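Local structure of 28 kDa product (Pseudomonas syringae pv. phaseolicola, 1UKF) at residues R10-N15 / A19-E24; P148-F153 / D169-L174. The protein is a secreted papain-like cysteine protease of the C58 family that cleaves itself, elicits defence in plants with the matching resistance gene and probably weakens it in those without. All blocks are in the same frame, centred on the assembly; numbering follows the deposited sequence.

Contact 1: residues R10-N15 / A19-E24; sequences RDVNHN and AGLSTE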
ATOM      1  N   ARG A  10     -10.072  -9.391  -4.651  1.00  9.38           N
ATOM      2  CA  ARG A  10     -10.936  -9.264  -3.487  1.00 10.56           C
ATOM      3  C   ARG A  10     -11.003  -7.817  -3.022  1.00 10.18           C
ATOM      4  O   ARG A  10      -9.983  -7.222  -2.676  1.00 11.49           O
ATOM      5  CB  ARG A  10     -10.416 -10.131  -2.335  1.00  9.79           C
ATOM      6  CG  ARG A  10     -11.494 -10.566  -1.335  1.00 11.32           C
ATOM      7  CD  ARG A  10     -12.389 -11.651  -1.942  1.00 10.40           C
ATOM      8  NE  ARG A  10     -11.592 -12.815  -2.322  1.00 11.80           N
ATOM      9  CZ  ARG A  10     -11.200 -13.764  -1.478  1.00 10.83           C
ATOM     10  NH1 ARG A  10     -11.543 -13.703  -0.198  1.00 12.21           N
ATOM     11  NH2 ARG A  10     -10.435 -14.758  -1.906  1.00 12.65           N
ATOM     12  N   ASP A  11     -12.204  -7.247  -3.032  1.00  9.13           N
ATOM     13  CA  ASP A  11     -12.392  -5.886  -2.549  1.00  9.08           C
ATOM     14  C   ASP A  11     -12.700  -6.044  -1.065  1.00  9.14           C
ATOM     15  O   ASP A  11     -13.818  -6.408  -0.693  1.00  9.41           O
ATOM     16  CB  ASP A  11     -13.571  -5.222  -3.258  1.00  9.88           C
ATOM     17  CG  ASP A  11     -13.851  -3.821  -2.739  1.00 11.60           C
ATOM     18  OD1 ASP A  11     -13.256  -3.419  -1.715  1.00 11.57           O
ATOM     19  OD2 ASP A  11     -14.681  -3.119  -3.357  1.00 14.83           O
ATOM     20  N   VAL A  12     -11.707  -5.788  -0.222  1.00  8.40           N
ATOM     21  CA  VAL A  12     -11.884  -5.936   1.218  1.00  9.05           C
ATOM     22  C   VAL A  12     -11.889  -4.603   1.958  1.00  8.88           C
ATOM     23  O   VAL A  12     -11.827  -4.574   3.189  1.00  8.60           O
ATOM     24  CB  VAL A  12     -10.770  -6.842   1.812  1.00  9.34           C
ATOM     25  CG1 VAL A  12     -10.860  -8.233   1.203  1.00  9.45           C
ATOM     26  CG2 VAL A  12      -9.390  -6.244   1.545  1.00 10.33           C
ATOM     27  N   ASN A  13     -12.020  -3.508   1.209  1.00  9.26           N
ATOM     28  CA  ASN A  13     -11.977  -2.170   1.796  1.00  8.93           C
ATOM     29  C   ASN A  13     -13.306  -1.420   1.883  1.00  9.55           C
ATOM     30  O   ASN A  13     -13.325  -0.188   1.923  1.00  9.79           O
ATOM     31  CB  ASN A  13     -10.951  -1.328   1.020  1.00 10.06           C
ATOM     32  CG  ASN A  13     -10.538  -0.069   1.762  1.00  9.69           C
ATOM     33  OD1 ASN A  13     -10.345  -0.085   2.978  1.00 10.04           O
ATOM     34  ND2 ASN A  13     -10.373   1.025   1.024  1.00 11.05           N
ATOM     35  N   HIS A  14     -14.420  -2.140   1.939  1.00 10.00           N
ATOM     36  CA  HIS A  14     -15.714  -1.473   2.029  1.00 10.81           C
ATOM     37  C   HIS A  14     -15.805  -0.565   3.258  1.00 11.01           C
ATOM     38  O   HIS A  14     -16.520   0.440   3.239  1.00 12.17           O
ATOM     39  CB  HIS A  14     -16.849  -2.503   2.073  1.00 12.48           C
ATOM     40  CG  HIS A  14     -18.216  -1.892   2.109  1.00 13.29           C
ATOM     41  ND1 HIS A  14     -18.776  -1.255   1.022  1.00 15.52           N
ATOM     42  CD2 HIS A  14     -19.126  -1.800   3.109  1.00 14.84           C
ATOM     43  CE1 HIS A  14     -19.972  -0.797   1.350  1.00 14.86           C
ATOM     44  NE2 HIS A  14     -20.207  -1.115   2.611  1.00 16.58           N
ATOM     45  N   ASN A  15     -15.083  -0.917   4.320  1.00 10.98           N
ATOM     46  CA  ASN A  15     -15.110  -0.138   5.554  1.00 11.77           C
ATOM     47  C   ASN A  15     -14.070   0.976   5.641  1.00 11.82           C
ATOM     48  O   ASN A  15     -13.884   1.573   6.704  1.00 12.62           O
ATOM     49  CB  ASN A  15     -14.975  -1.074   6.760  1.00 12.35           C
ATOM     50  CG  ASN A  15     -16.138  -2.044   6.876  1.00 16.25           C
ATOM     51  OD1 ASN A  15     -17.298  -1.635   6.930  1.00 18.52           O
ATOM     52  ND2 ASN A  15     -15.831  -3.336   6.922  1.00 17.06           N
ATOM     53  N   ALA A  19      -5.150   1.732   5.363  1.00  8.86           N
ATOM     54  CA  ALA A  19      -3.831   1.707   5.985  1.00  9.51           C
ATOM     55  C   ALA A  19      -3.708   0.513   6.931  1.00  8.58           C
ATOM     56  O   ALA A  19      -2.682  -0.169   6.947  1.00  8.94           O
ATOM     57  CB  ALA A  19      -3.568   3.011   6.732  1.00 10.12           C
ATOM     58  N   GLY A  20      -4.754   0.269   7.717  1.00  9.03           N
ATOM     59  CA  GLY A  20      -4.744  -0.848   8.645  1.00  8.59           C
ATOM     60  C   GLY A  20      -4.695  -2.194   7.939  1.00  8.29           C
ATOM     61  O   GLY A  20      -3.930  -3.074   8.334  1.00  8.87           O
ATOM     62  N   LEU A  21      -5.518  -2.365   6.906  1.00  8.17           N
ATOM     63  CA  LEU A  21      -5.538  -3.609   6.142  1.00  8.69           C
ATOM     64  C   LEU A  21      -4.205  -3.834   5.438  1.00  8.46           C
ATOM     65  O   LEU A  21      -3.702  -4.958   5.399  1.00  8.91           O
ATOM     66  CB  LEU A  21      -6.658  -3.580   5.099  1.00  9.43           C
ATOM     67  CG  LEU A  21      -8.093  -3.700   5.620  1.00  9.97           C
ATOM     68  CD1 LEU A  21      -9.072  -3.386   4.497  1.00 10.72           C
ATOM     69  CD2 LEU A  21      -8.332  -5.105   6.172  1.00 11.84           C
ATOM     70  N   SER A  22      -3.638  -2.771   4.876  1.00  8.46           N
ATOM     71  CA  SER A  22      -2.365  -2.874   4.176  1.00  8.45           C
ATOM     72  C   SER A  22      -1.257  -3.283   5.134  1.00  8.28           C
ATOM     73  O   SER A  22      -0.383  -4.081   4.781  1.00  9.01           O
ATOM     74  CB  SER A  22      -2.020  -1.545   3.500  1.00  8.81           C
ATOM     75  OG  SER A  22      -2.915  -1.293   2.433  1.00  9.97           O
ATOM     76  N   THR A  23      -1.288  -2.745   6.350  1.00  9.13           N
ATOM     77  CA  THR A  23      -0.269  -3.095   7.329  1.00 10.18           C
ATOM     78  C   THR A  23      -0.457  -4.541   7.788  1.00  9.16           C
ATOM     79  O   THR A  23       0.523  -5.266   7.969  1.00  9.88           O
ATOM     80  CB  THR A  23      -0.297  -2.132   8.531  1.00  9.59           C
ATOM     81  OG1 THR A  23      -0.070  -0.795   8.064  1.00  9.91           O
ATOM     82  CG2 THR A  23       0.802  -2.483   9.527  1.00 10.24           C
ATOM     83  N   GLU A  24      -1.706  -4.973   7.958  1.00  9.41           N
ATOM     84  CA  GLU A  24      -1.969  -6.356   8.356  1.00 10.30           C
ATOM     85  C   GLU A  24      -1.443  -7.277   7.250  1.00 11.21           C
ATOM     86  O   GLU A  24      -0.847  -8.316   7.529  1.00 11.78           O
ATOM     87  CB  GLU A  24      -3.474  -6.571   8.576  1.00 10.70           C
ATOM     88  CG  GLU A  24      -3.909  -8.020   8.843  1.00 12.30           C
ATOM     89  CD  GLU A  24      -3.395  -8.592  10.155  1.00 12.22           C
ATOM     90  OE1 GLU A  24      -2.841  -7.839  10.985  1.00 13.48           O
ATOM     91  OE2 GLU A  24      -3.560  -9.814  10.363  1.00 15.14           O
TER
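Leu21 on helix 18-27 points its side chain at Val12 and Asn13 in the loop leading into that helix, the region of a papain-like fold where the catalytic Cys18 stands at the helix N terminus. From CB the chain leaves with CG beside the backbone N and anti to the carbonyl carbon (chi1 -72°). CB and CG only carry the chain toward the loop, and CG then branches. CD1 makes the contact: it lies 3.3 Å from the backbone Val12 O, a close van der Waals touch, 4.1 Å from the Val12 CG2 methyl, and 3.9 Å from Asn13 OD1. The side chain as a whole also packs on Leu41, Gln48 and Pro148. A branched leucine suits this place because one methyl can rest on the loop while the rest of the side chain packs on its other neighbours. Val12 is compact and apolar; at chi1 -62° the methyl set between its backbone N and carbonyl carbon, CG2, is the one turned to Leu21 CD1.

Asn13 offers an amide with a job at each end. OD1 accepts from the backbone N of Ile17, and ND2 donates to Asn149 OD1, which fixes the amide's rotation near Cys18 and His132. Its place shortly before the nucleophile recalls the oxyanion-hole glutamine of papain, and a similar role is possible. The backbone ahead of it is held by an Asx turn, in which Asn13 N donates to Asp11 OD1 at 3.2 Å.

Contact 2: residues P148-F153 / D169-L174; sequences PNLGEF and DHYNSL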
ATOM      1  N   PRO A 148      -6.135  -2.825  -0.954  1.00  7.55           N
ATOM      2  CA  PRO A 148      -7.382  -3.177  -0.265  1.00  8.74           C
ATOM      3  C   PRO A 148      -8.652  -3.104  -1.123  1.00  8.40           C
ATOM      4  O   PRO A 148      -9.607  -3.843  -0.877  1.00  8.65           O
ATOM      5  CB  PRO A 148      -7.415  -2.195   0.902  1.00  9.66           C
ATOM      6  CG  PRO A 148      -5.957  -1.994   1.218  1.00 10.78           C
ATOM      7  CD  PRO A 148      -5.337  -1.871  -0.159  1.00  8.28           C
ATOM      8  N   ASN A 149      -8.675  -2.217  -2.116  1.00  8.22           N
ATOM      9  CA  ASN A 149      -9.844  -2.077  -2.986  1.00  9.73           C
ATOM     10  C   ASN A 149      -9.941  -3.157  -4.055  1.00  9.67           C
ATOM     11  O   ASN A 149     -11.027  -3.408  -4.579  1.00 10.04           O
ATOM     12  CB  ASN A 149      -9.831  -0.740  -3.744  1.00 10.11           C
ATOM     13  CG  ASN A 149     -10.043   0.463  -2.852  1.00 10.91           C
ATOM     14  OD1 ASN A 149     -10.779   0.413  -1.868  1.00 12.21           O
ATOM     15  ND2 ASN A 149      -9.418   1.576  -3.220  1.00 10.80           N
ATOM     16  N   LEU A 150      -8.816  -3.800  -4.369  1.00  9.30           N
ATOM     17  CA  LEU A 150      -8.764  -4.774  -5.456  1.00  9.58           C
ATOM     18  C   LEU A 150      -8.315  -6.193  -5.144  1.00  9.81           C
ATOM     19  O   LEU A 150      -8.839  -7.149  -5.722  1.00 11.46           O
ATOM     20  CB  LEU A 150      -7.867  -4.214  -6.563  1.00 10.63           C
ATOM     21  CG  LEU A 150      -8.276  -2.844  -7.114  1.00 11.67           C
ATOM     22  CD1 LEU A 150      -7.127  -2.238  -7.900  1.00 12.24           C
ATOM     23  CD2 LEU A 150      -9.517  -2.992  -7.985  1.00 15.37           C
ATOM     24  N   GLY A 151      -7.338  -6.336  -4.259  1.00  9.00           N
ATOM     25  CA  GLY A 151      -6.838  -7.658  -3.928  1.00  9.15           C
ATOM     26  C   GLY A 151      -5.331  -7.710  -4.074  1.00  8.20           C
ATOM     27  O   GLY A 151      -4.657  -6.674  -4.001  1.00  8.72           O
ATOM     28  N   GLU A 152      -4.795  -8.909  -4.290  1.00  9.25           N
ATOM     29  CA  GLU A 152      -3.356  -9.077  -4.422  1.00  9.71           C
ATOM     30  C   GLU A 152      -2.922  -9.315  -5.861  1.00  9.14           C
ATOM     31  O   GLU A 152      -3.587 -10.026  -6.624  1.00 10.00           O
ATOM     32  CB  GLU A 152      -2.864 -10.233  -3.539  1.00  9.59           C
ATOM     33  CG  GLU A 152      -1.335 -10.296  -3.432  1.00 10.66           C
ATOM     34  CD  GLU A 152      -0.829 -11.348  -2.459  1.00 10.52           C
ATOM     35  OE1 GLU A 152      -1.382 -11.453  -1.342  1.00  9.51           O
ATOM     36  OE2 GLU A 152       0.139 -12.058  -2.812  1.00 13.53           O
ATOM     37  N   PHE A 153      -1.800  -8.699  -6.215  1.00  9.25           N
ATOM     38  CA  PHE A 153      -1.213  -8.810  -7.543  1.00  9.98           C
ATOM     39  C   PHE A 153       0.227  -9.259  -7.372  1.00  9.76           C
ATOM     40  O   PHE A 153       0.840  -9.028  -6.327  1.00 10.50           O
ATOM     41  CB  PHE A 153      -1.234  -7.456  -8.258  1.00 10.33           C
ATOM     42  CG  PHE A 153      -2.606  -6.868  -8.405  1.00  8.68           C
ATOM     43  CD1 PHE A 153      -3.208  -6.194  -7.346  1.00  9.75           C
ATOM     44  CD2 PHE A 153      -3.310  -7.018  -9.593  1.00 10.27           C
ATOM     45  CE1 PHE A 153      -4.499  -5.679  -7.469  1.00 11.49           C
ATOM     46  CE2 PHE A 153      -4.597  -6.510  -9.729  1.00 10.94           C
ATOM     47  CZ  PHE A 153      -5.195  -5.838  -8.663  1.00 11.08           C
ATOM     48  N   ASP A 169      -3.124   3.750 -13.736  1.00 14.32           N
ATOM     49  CA  ASP A 169      -4.090   3.961 -14.809  1.00 15.27           C
ATOM     50  C   ASP A 169      -5.490   3.563 -14.365  1.00 15.01           C
ATOM     51  O   ASP A 169      -6.477   4.178 -14.772  1.00 15.59           O
ATOM     52  CB  ASP A 169      -3.704   3.166 -16.058  1.00 16.37           C
ATOM     53  CG  ASP A 169      -2.419   3.657 -16.691  1.00 18.24           C
ATOM     54  OD1 ASP A 169      -2.099   4.856 -16.548  1.00 20.23           O
ATOM     55  OD2 ASP A 169      -1.737   2.842 -17.344  1.00 20.78           O
ATOM     56  N   HIS A 170      -5.572   2.530 -13.534  1.00 13.56           N
ATOM     57  CA  HIS A 170      -6.855   2.060 -13.026  1.00 13.14           C
ATOM     58  C   HIS A 170      -7.566   3.191 -12.291  1.00 12.91           C
ATOM     59  O   HIS A 170      -8.735   3.484 -12.556  1.00 13.61           O
ATOM     60  CB  HIS A 170      -6.648   0.887 -12.065  1.00 14.38           C
ATOM     61  CG  HIS A 170      -7.870   0.534 -11.273  1.00 16.83           C
ATOM     62  ND1 HIS A 170      -8.934  -0.155 -11.813  1.00 19.25           N
ATOM     63  CD2 HIS A 170      -8.211   0.809  -9.992  1.00 16.62           C
ATOM     64  CE1 HIS A 170      -9.877  -0.289 -10.898  1.00 17.38           C
ATOM     65  NE2 HIS A 170      -9.464   0.288  -9.786  1.00 19.32           N
ATOM     66  N   TYR A 171      -6.864   3.827 -11.362  1.00 11.61           N
ATOM     67  CA  TYR A 171      -7.466   4.909 -10.605  1.00 12.20           C
ATOM     68  C   TYR A 171      -7.738   6.139 -11.456  1.00 13.25           C
ATOM     69  O   TYR A 171      -8.785   6.769 -11.316  1.00 12.33           O
ATOM     70  CB  TYR A 171      -6.604   5.256  -9.392  1.00 11.60           C
ATOM     71  CG  TYR A 171      -6.762   4.237  -8.287  1.00 10.17           C
ATOM     72  CD1 TYR A 171      -5.797   3.257  -8.056  1.00 10.24           C
ATOM     73  CD2 TYR A 171      -7.924   4.208  -7.515  1.00 12.77           C
ATOM     74  CE1 TYR A 171      -5.991   2.270  -7.083  1.00 10.61           C
ATOM     75  CE2 TYR A 171      -8.126   3.232  -6.548  1.00 13.48           C
ATOM     76  CZ  TYR A 171      -7.160   2.266  -6.338  1.00 10.08           C
ATOM     77  OH  TYR A 171      -7.383   1.290  -5.391  1.00 11.66           O
ATOM     78  N   ASN A 172      -6.814   6.480 -12.349  1.00 13.42           N
ATOM     79  CA  ASN A 172      -7.029   7.639 -13.204  1.00 16.06           C
ATOM     80  C   ASN A 172      -8.255   7.431 -14.090  1.00 16.46           C
ATOM     81  O   ASN A 172      -9.005   8.374 -14.354  1.00 17.56           O
ATOM     82  CB  ASN A 172      -5.798   7.908 -14.072  1.00 18.64           C
ATOM     83  CG  ASN A 172      -4.587   8.305 -13.253  1.00 21.31           C
ATOM     84  OD1 ASN A 172      -4.711   8.988 -12.235  1.00 24.56           O
ATOM     85  ND2 ASN A 172      -3.405   7.896 -13.702  1.00 24.99           N
ATOM     86  N   SER A 173      -8.468   6.195 -14.535  1.00 16.88           N
ATOM     87  CA  SER A 173      -9.609   5.883 -15.392  1.00 18.15           C
ATOM     88  C   SER A 173     -10.928   6.051 -14.639  1.00 18.86           C
ATOM     89  O   SER A 173     -11.990   6.185 -15.252  1.00 20.23           O
ATOM     90  CB  SER A 173      -9.505   4.452 -15.931  1.00 20.59           C
ATOM     91  OG  SER A 173      -9.794   3.490 -14.931  1.00 24.51           O
ATOM     92  N   LEU A 174     -10.856   6.039 -13.312  1.00 17.16           N
ATOM     93  CA  LEU A 174     -12.038   6.194 -12.470  1.00 17.70           C
ATOM     94  C   LEU A 174     -12.141   7.624 -11.954  1.00 15.90           C
ATOM     95  O   LEU A 174     -12.942   7.921 -11.068  1.00 16.74           O
ATOM     96  CB  LEU A 174     -11.977   5.221 -11.291  1.00 19.47           C
ATOM     97  CG  LEU A 174     -12.053   3.735 -11.642  1.00 21.78           C
ATOM     98  CD1 LEU A 174     -11.815   2.905 -10.391  1.00 23.07           C
ATOM     99  CD2 LEU A 174     -13.413   3.417 -12.248  1.00 23.26           C
TER
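The backbones of residues 148-153 and 169-174 stay well apart, with Asn149 CA and Tyr171 CA separated by 10.6 Å, so side chains alone bridge the turn just before strand 151-156 to the end of helix 160-173. Leu150 and Gly151 pair opposite Asp147, the catalytic aspartate of the papain-like fold, as a classic beta bulge. Gly151 has a backbone conformation (phi 128°) in which a CB would press against the preceding carbonyl O, hence glycine.

The polar half of the contact is a nearly straight hydrogen bond from Asn149 ND2 to Tyr171 OH, 3.0 Å long with an N-H...O angle of 167°. The hydroxyl lies close to the plane of the asparagine amide, and ND2 approaches the edge of the tyrosine ring. Asparagine suits its place because its amide can donate through ND2 while OD1 accepts from Asn13 ND2. Tyrosine suits the spot because its rigid ring carries a hydroxyl from the helix all the way to the active site, where OH is also hydrogen-bonded to Asp147 OD2. Asn149 holds the other carboxylate oxygen, Asp147 OD1, through its backbone N, and its ND2 steadies the tyrosine hydroxyl, consistent with a second shell that positions Asp147.

The apolar half is a CH-pi contact. Leu150 CD1 lies over one face of the His170 ring, 4.2 Å from its centroid, while the other methyl, CD2, is 3.7 Å from His170 NE2; a branched leucine can lay both methyls against the flat imidazole. The ring also turns its CD2 edge onto the neighbouring tyrosine: His170 CD2 stands 3.8 Å above the plane of the Tyr171 ring, over its centre.

Overall arrangement
From the N terminus, the chain leaves edge strand 6-9, and contact 1 closes the short loop that leads into helix 18-27. The chain then runs through the helical region and most of the sheet before contact 2 closes a second, longer excursion, from the bulge at strand 151-156 to the end of helix 160-173. The two loops follow in series and neither nest nor cross. They are nonetheless joined in space: residues 10-15 lie beside 148-153, with probable backbone hydrogen bonds from Arg10 N to Leu150 O and from Val12 N to Pro148 O. These bonds tie the two loops together, while contact 1 brings in helix 18-27 and contact 2 helix 160-173.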